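Local coordinates for uncharacterized protein (Bacillus subtilis, PDB 5DQV) that probably acts as a metal-dependent nucleotide pyrophosphohydrolase of the HD-domain superfamily, at residues V44-G47 and E48-A52; R188-F191 and M192-Y195. All coordinates share one frame; numbering follows the deposited sequence.

Both contacts are local, each joining neighbouring turns of one helix, in the first case together with the residues just after it. Interaction 1 lies at the C-terminal end of helix 33-50, the helix whose early residue His35 helps form the nickel site with His64, Asp65 and Asp130; interaction 2 lies within helix 179-202. Their centres are 24 Å apart and their nearest atoms about 8 Å, so they do not touch, yet the start of helix 179-202 reaches interaction 1 through Thr180. Neither contact reaches the metal: the side chain of Ile46 is about 13 Å from the nickel and that of Arg188 about 12 Å. Interaction 2 also faces the second subunit.

Interaction 1 (V44-G47 and E48-A52); sequences VYIG and EKENA
Gly47 O is gripped at the end of helix 33-50 by Ala52 N, which donates to it over 2.9 Å with an N-H...O angle of 165°, and more weakly by Glu50 N at 3.3 Å. Asn51 carries the positive phi, 58°, that reverses the chain, and its N makes a weak bond back to Glu48 O; together these features define a Schellman motif. One residue earlier, Ile46 O accepts the stronger bond from Glu50 N, 2.8 Å, nearly along the C=O axis. Tyr45 O has two donors: Lys49 N, and a water that also donates to Glu48 OE1 at 2.6 Å, tying the carboxylate to the backbone one turn back. On the surface, Lys49 lies obliquely across the Tyr45 ring. Its CG sits over one face, displaced toward the rim, and the bend at chi2 (-70°) brings CE to 3.3 Å from Tyr45 OH, so that aliphatic carbons of the lysine meet the phenol. On the neighbouring side of the helix Ile46 and Glu50 run side by side, CG2 of Ile46 being 3.9 Å from CG of Glu50. The Glu50 carboxylate then leads away, its OE2 bonded to Thr180 of helix 179-202, while Ile46 packs on Val125 and Leu132 of helix 121-132. Ala52 CB, past the reversal, lies 4.1 Å from Gly47 CA and also packs on Val57 of helix 54-63. The chemistry implies a helix end closed by its own backbone, with the last-turn carbonyl satisfied from beyond the reversal and the acidic side chains engaged by water and a threonine hydroxyl.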
ATOM      1  N   VAL A  44      17.439  15.268 -10.930  1.00 22.04           N
ATOM      2  CA  VAL A  44      18.077  15.887 -12.097  1.00 23.30           C
ATOM      3  C   VAL A  44      17.120  16.913 -12.687  1.00 22.69           C
ATOM      4  O   VAL A  44      17.541  18.044 -13.080  1.00 22.10           O
ATOM      5  CB  VAL A  44      18.569  14.795 -13.153  1.00 24.94           C
ATOM      6  CG1 VAL A  44      18.837  15.422 -14.543  1.00 29.53           C
ATOM      7  CG2 VAL A  44      19.829  14.037 -12.576  1.00 26.50           C
ATOM      8  N   TYR A  45      15.828  16.578 -12.704  1.00 22.99           N
ATOM      9  CA  TYR A  45      14.812  17.515 -13.208  1.00 24.72           C
ATOM     10  C   TYR A  45      14.771  18.842 -12.391  1.00 23.64           C
ATOM     11  O   TYR A  45      14.890  19.950 -12.921  1.00 23.55           O
ATOM     12  CB  TYR A  45      13.425  16.857 -13.239  1.00 26.77           C
ATOM     13  CG  TYR A  45      12.348  17.868 -13.542  1.00 28.67           C
ATOM     14  CD1 TYR A  45      12.051  18.198 -14.871  1.00 33.81           C
ATOM     15  CD2 TYR A  45      11.637  18.502 -12.537  1.00 29.26           C
ATOM     16  CE1 TYR A  45      11.088  19.130 -15.185  1.00 34.39           C
ATOM     17  CE2 TYR A  45      10.652  19.441 -12.845  1.00 32.67           C
ATOM     18  CZ  TYR A  45      10.394  19.749 -14.177  1.00 35.32           C
ATOM     19  OH  TYR A  45       9.438  20.669 -14.532  1.00 39.25           O
ATOM     20  N   ILE A  46      14.683  18.704 -11.090  1.00 22.73           N
ATOM     21  CA  ILE A  46      14.714  19.855 -10.156  1.00 22.66           C
ATOM     22  C   ILE A  46      16.038  20.652 -10.240  1.00 22.15           C
ATOM     23  O   ILE A  46      16.046  21.870 -10.294  1.00 22.64           O
ATOM     24  CB  ILE A  46      14.514  19.363  -8.745  1.00 22.96           C
ATOM     25  CG1 ILE A  46      13.083  18.823  -8.579  1.00 23.95           C
ATOM     26  CG2 ILE A  46      14.745  20.495  -7.712  1.00 21.02           C
ATOM     27  CD1 ILE A  46      12.902  18.000  -7.321  1.00 24.07           C
ATOM     28  N   GLY A  47      17.142  19.921 -10.261  1.00 21.54           N
ATOM     29  CA  GLY A  47      18.460  20.454 -10.381  1.00 22.33           C
ATOM     30  C   GLY A  47      18.649  21.318 -11.597  1.00 22.18           C
ATOM     31  O   GLY A  47      19.244  22.412 -11.522  1.00 22.39           O
ATOM     32  N   GLU A  48      18.090  20.878 -12.718  1.00 23.91           N
ATOM     33  CA  GLU A  48      18.171  21.665 -13.934  1.00 25.86           C
ATOM     34  C   GLU A  48      17.358  22.965 -13.833  1.00 25.89           C
ATOM     35  O   GLU A  48      17.857  24.035 -14.172  1.00 27.84           O
ATOM     36  CB  GLU A  48      17.809  20.816 -15.178  1.00 27.90           C
ATOM     37  CG  GLU A  48      18.053  21.595 -16.510  1.00 34.82           C
ATOM     38  CD  GLU A  48      16.882  22.487 -16.956  1.00 43.81           C
ATOM     39  OE1 GLU A  48      15.735  22.228 -16.518  1.00 48.87           O
ATOM     40  OE2 GLU A  48      17.092  23.439 -17.778  1.00 49.99           O
ATOM     41  N   LYS A  49      16.138  22.893 -13.311  1.00 24.88           N
ATOM     42  CA  LYS A  49      15.324  24.087 -13.081  1.00 25.84           C
ATOM     43  C   LYS A  49      15.981  25.042 -12.099  1.00 25.37           C
ATOM     44  O   LYS A  49      15.841  26.259 -12.234  1.00 25.25           O
ATOM     45  CB  LYS A  49      13.930  23.711 -12.552  1.00 26.10           C
ATOM     46  CG  LYS A  49      13.069  22.845 -13.515  1.00 29.80           C
ATOM     47  CD  LYS A  49      12.642  23.630 -14.689  1.00 33.56           C
ATOM     48  CE  LYS A  49      11.667  22.866 -15.530  1.00 36.99           C
ATOM     49  NZ  LYS A  49      11.456  23.621 -16.772  1.00 41.16           N
ATOM     50  N   GLU A  50      16.682  24.487 -11.113  1.00 23.74           N
ATOM     51  CA  GLU A  50      17.263  25.296 -10.026  1.00 24.49           C
ATOM     52  C   GLU A  50      18.704  25.747 -10.314  1.00 25.03           C
ATOM     53  O   GLU A  50      19.300  26.434  -9.512  1.00 24.93           O
ATOM     54  CB  GLU A  50      17.184  24.503  -8.716  1.00 23.41           C
ATOM     55  CG  GLU A  50      15.748  24.272  -8.227  1.00 22.90           C
ATOM     56  CD  GLU A  50      15.132  25.499  -7.625  1.00 23.48           C
ATOM     57  OE1 GLU A  50      15.866  26.291  -6.946  1.00 26.38           O
ATOM     58  OE2 GLU A  50      13.921  25.711  -7.829  1.00 23.11           O
ATOM     59  N   ASN A  51      19.254  25.331 -11.456  1.00 25.09           N
ATOM     60  CA  ASN A  51      20.650  25.609 -11.842  1.00 25.40           C
ATOM     61  C   ASN A  51      21.657  25.095 -10.839  1.00 24.97           C
ATOM     62  O   ASN A  51      22.629  25.789 -10.538  1.00 26.09           O
ATOM     63  CB  ASN A  51      20.882  27.122 -12.025  1.00 27.54           C
ATOM     64  CG  ASN A  51      20.259  27.659 -13.276  1.00 29.36           C
ATOM     65  OD1 ASN A  51      19.284  28.394 -13.221  1.00 31.79           O
ATOM     66  ND2 ASN A  51      20.837  27.316 -14.409  1.00 29.68           N
ATOM     67  N   ALA A  52      21.431  23.885 -10.326  1.00 23.63           N
ATOM     68  CA  ALA A  52      22.339  23.249  -9.401  1.00 23.77           C
ATOM     69  C   ALA A  52      23.342  22.450 -10.243  1.00 25.25           C
ATOM     70  O   ALA A  52      23.151  22.292 -11.453  1.00 26.18           O
ATOM     71  CB  ALA A  52      21.565  22.355  -8.450  1.00 23.55           C
TER
HETATM   72  O   HOH W   1      14.195  20.217 -15.764  1.00 36.35           O

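Interaction 2 (R188-F191 and M192-Y195); sequences RHEF and MLQY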
ATOM      1  N   ARG A 188       1.180  16.559  -5.623  1.00 25.73           N
ATOM      2  CA  ARG A 188       1.294  15.263  -4.949  1.00 24.05           C
ATOM      3  C   ARG A 188       0.598  15.252  -3.585  1.00 22.22           C
ATOM      4  O   ARG A 188      -0.091  14.312  -3.243  1.00 22.66           O
ATOM      5  CB  ARG A 188       2.777  14.848  -4.812  1.00 22.42           C
ATOM      6  CG  ARG A 188       3.423  14.493  -6.146  1.00 24.90           C
ATOM      7  CD  ARG A 188       4.798  13.847  -5.871  1.00 24.77           C
ATOM      8  NE  ARG A 188       5.444  13.593  -7.114  1.00 27.18           N
ATOM      9  CZ  ARG A 188       6.253  12.561  -7.361  1.00 24.71           C
ATOM     10  NH1 ARG A 188       6.533  11.636  -6.427  1.00 24.98           N
ATOM     11  NH2 ARG A 188       6.709  12.439  -8.566  1.00 24.80           N
ATOM     12  N   HIS A 189       0.785  16.319  -2.846  1.00 22.41           N
ATOM     13  CA  HIS A 189       0.150  16.530  -1.540  1.00 22.66           C
ATOM     14  C   HIS A 189      -1.344  16.597  -1.680  1.00 22.67           C
ATOM     15  O   HIS A 189      -2.044  15.943  -0.947  1.00 21.98           O
ATOM     16  CB  HIS A 189       0.658  17.803  -0.943  1.00 24.29           C
ATOM     17  CG  HIS A 189       0.055  18.144   0.382  1.00 24.94           C
ATOM     18  ND1 HIS A 189       0.464  17.555   1.555  1.00 29.11           N
ATOM     19  CD2 HIS A 189      -0.919  19.022   0.717  1.00 28.23           C
ATOM     20  CE1 HIS A 189      -0.210  18.083   2.569  1.00 31.23           C
ATOM     21  NE2 HIS A 189      -1.059  18.973   2.086  1.00 29.19           N
ATOM     22  N   GLU A 190      -1.826  17.387  -2.634  1.00 24.00           N
ATOM     23  CA  GLU A 190      -3.258  17.473  -2.837  1.00 25.22           C
ATOM     24  C   GLU A 190      -3.858  16.113  -3.242  1.00 23.77           C
ATOM     25  O   GLU A 190      -4.990  15.771  -2.858  1.00 21.18           O
ATOM     26  CB  GLU A 190      -3.616  18.510  -3.870  1.00 27.68           C
ATOM     27  CG  GLU A 190      -3.417  19.929  -3.341  1.00 34.22           C
ATOM     28  CD  GLU A 190      -4.217  20.185  -2.051  1.00 40.78           C
ATOM     29  OE1 GLU A 190      -5.380  19.685  -1.942  1.00 40.06           O
ATOM     30  OE2 GLU A 190      -3.668  20.887  -1.163  1.00 43.50           O
ATOM     31  N   PHE A 191      -3.142  15.379  -4.069  1.00 22.17           N
ATOM     32  CA  PHE A 191      -3.636  14.040  -4.454  1.00 23.25           C
ATOM     33  C   PHE A 191      -3.719  13.124  -3.200  1.00 22.43           C
ATOM     34  O   PHE A 191      -4.660  12.360  -3.000  1.00 23.30           O
ATOM     35  CB  PHE A 191      -2.741  13.395  -5.534  1.00 23.81           C
ATOM     36  CG  PHE A 191      -3.261  12.073  -5.987  1.00 24.03           C
ATOM     37  CD1 PHE A 191      -4.331  12.012  -6.842  1.00 30.41           C
ATOM     38  CD2 PHE A 191      -2.778  10.910  -5.427  1.00 25.99           C
ATOM     39  CE1 PHE A 191      -4.850  10.794  -7.215  1.00 33.32           C
ATOM     40  CE2 PHE A 191      -3.298   9.685  -5.771  1.00 27.06           C
ATOM     41  CZ  PHE A 191      -4.323   9.618  -6.655  1.00 32.12           C
ATOM     42  N   MET A 192      -2.705  13.193  -2.360  1.00 22.07           N
ATOM     43  CA  MET A 192      -2.682  12.403  -1.131  1.00 22.05           C
ATOM     44  C   MET A 192      -3.876  12.835  -0.208  1.00 21.45           C
ATOM     45  O   MET A 192      -4.536  11.997   0.355  1.00 20.78           O
ATOM     46  CB  MET A 192      -1.337  12.639  -0.440  1.00 23.10           C
ATOM     47  CG  MET A 192      -0.976  11.702   0.645  1.00 25.58           C
ATOM     48  SD  MET A 192       0.871  11.762   1.079  1.00 23.89           S
ATOM     49  CE  MET A 192       1.148  13.546   1.143  1.00 32.50           C
ATOM     50  N   LEU A 193      -4.204  14.120  -0.162  1.00 22.10           N
ATOM     51  CA  LEU A 193      -5.389  14.576   0.554  1.00 22.39           C
ATOM     52  C   LEU A 193      -6.684  14.000  -0.061  1.00 23.73           C
ATOM     53  O   LEU A 193      -7.569  13.573   0.666  1.00 22.67           O
ATOM     54  CB  LEU A 193      -5.449  16.081   0.608  1.00 24.37           C
ATOM     55  CG  LEU A 193      -4.482  16.743   1.615  1.00 24.19           C
ATOM     56  CD1 LEU A 193      -4.508  18.279   1.507  1.00 24.07           C
ATOM     57  CD2 LEU A 193      -4.857  16.318   3.048  1.00 25.23           C
ATOM     58  N   GLN A 194      -6.776  13.956  -1.393  1.00 22.69           N
ATOM     59  CA  GLN A 194      -7.913  13.289  -2.030  1.00 24.56           C
ATOM     60  C   GLN A 194      -8.036  11.805  -1.675  1.00 23.02           C
ATOM     61  O   GLN A 194      -9.158  11.292  -1.463  1.00 24.26           O
ATOM     62  CB  GLN A 194      -7.917  13.576  -3.542  1.00 26.04           C
ATOM     63  CG  GLN A 194      -8.151  15.075  -3.835  1.00 31.01           C
ATOM     64  CD  GLN A 194      -9.473  15.649  -3.182  1.00 39.25           C
ATOM     65  OE1 GLN A 194     -10.565  15.089  -3.362  1.00 39.19           O
ATOM     66  NE2 GLN A 194      -9.336  16.751  -2.381  1.00 42.79           N
ATOM     67  N   TYR A 195      -6.892  11.131  -1.549  1.00 22.46           N
ATOM     68  CA  TYR A 195      -6.826   9.697  -1.211  1.00 22.30           C
ATOM     69  C   TYR A 195      -7.362   9.468   0.217  1.00 21.70           C
ATOM     70  O   TYR A 195      -8.216   8.615   0.462  1.00 21.95           O
ATOM     71  CB  TYR A 195      -5.395   9.156  -1.377  1.00 22.01           C
ATOM     72  CG  TYR A 195      -5.362   7.693  -1.074  1.00 24.45           C
ATOM     73  CD1 TYR A 195      -5.228   7.271   0.235  1.00 27.17           C
ATOM     74  CD2 TYR A 195      -5.569   6.747  -2.050  1.00 26.16           C
ATOM     75  CE1 TYR A 195      -5.242   5.941   0.549  1.00 25.99           C
ATOM     76  CE2 TYR A 195      -5.607   5.399  -1.735  1.00 29.20           C
ATOM     77  CZ  TYR A 195      -5.446   5.030  -0.399  1.00 27.34           C
ATOM     78  OH  TYR A 195      -5.479   3.719   0.025  1.00 30.08           O
TER
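His189 and Leu193, one turn apart on helix 179-202, cross at a slant, with CG of Leu193 over one face of the imidazole and CD1 3.6 Å from NE2 of the ring. The histidine reaches this position because its CG lies opposite the backbone N (chi1 179°), which sets CG beside the carbonyl carbon, where the ring can meet Leu193. The same leucine methyl also meets the carboxylate of Glu190: CD1 is 3.8 Å from OE2 of Glu190, so one branch of Leu193 lies near both polar groups. Met192 approaches the imidazole obliquely; its chain is extended until chi3 (45°) folds CE back to 4.1 Å from ND1 of His189. Replacing His189 with an alanine would probably strip Leu193 CG and Met192 CE of the ring they pack against and open a gap beside Ile173, which the imidazole also touches. The backbone bonds are regular, Leu193 N donating to His189 O over 2.9 Å with an N-H...O angle of 158°, and Tyr195 N to Phe191 O over 2.9 Å. The Phe191 and Tyr195 rings lie on a different side of the helix from His189 and pack on Ile140 of helix 136-150. They also reach the second subunit: Phe191 packs on its Tyr195, and Tyr195 OH is hydrogen-bonded to Ala137 O there. This arrangement is that of a regular alpha-helix with i to i+3 and i to i+4 side-chain contacts along one side, while another side contributes aromatic rings to the dimer interface of this all-helical HD-domain protein.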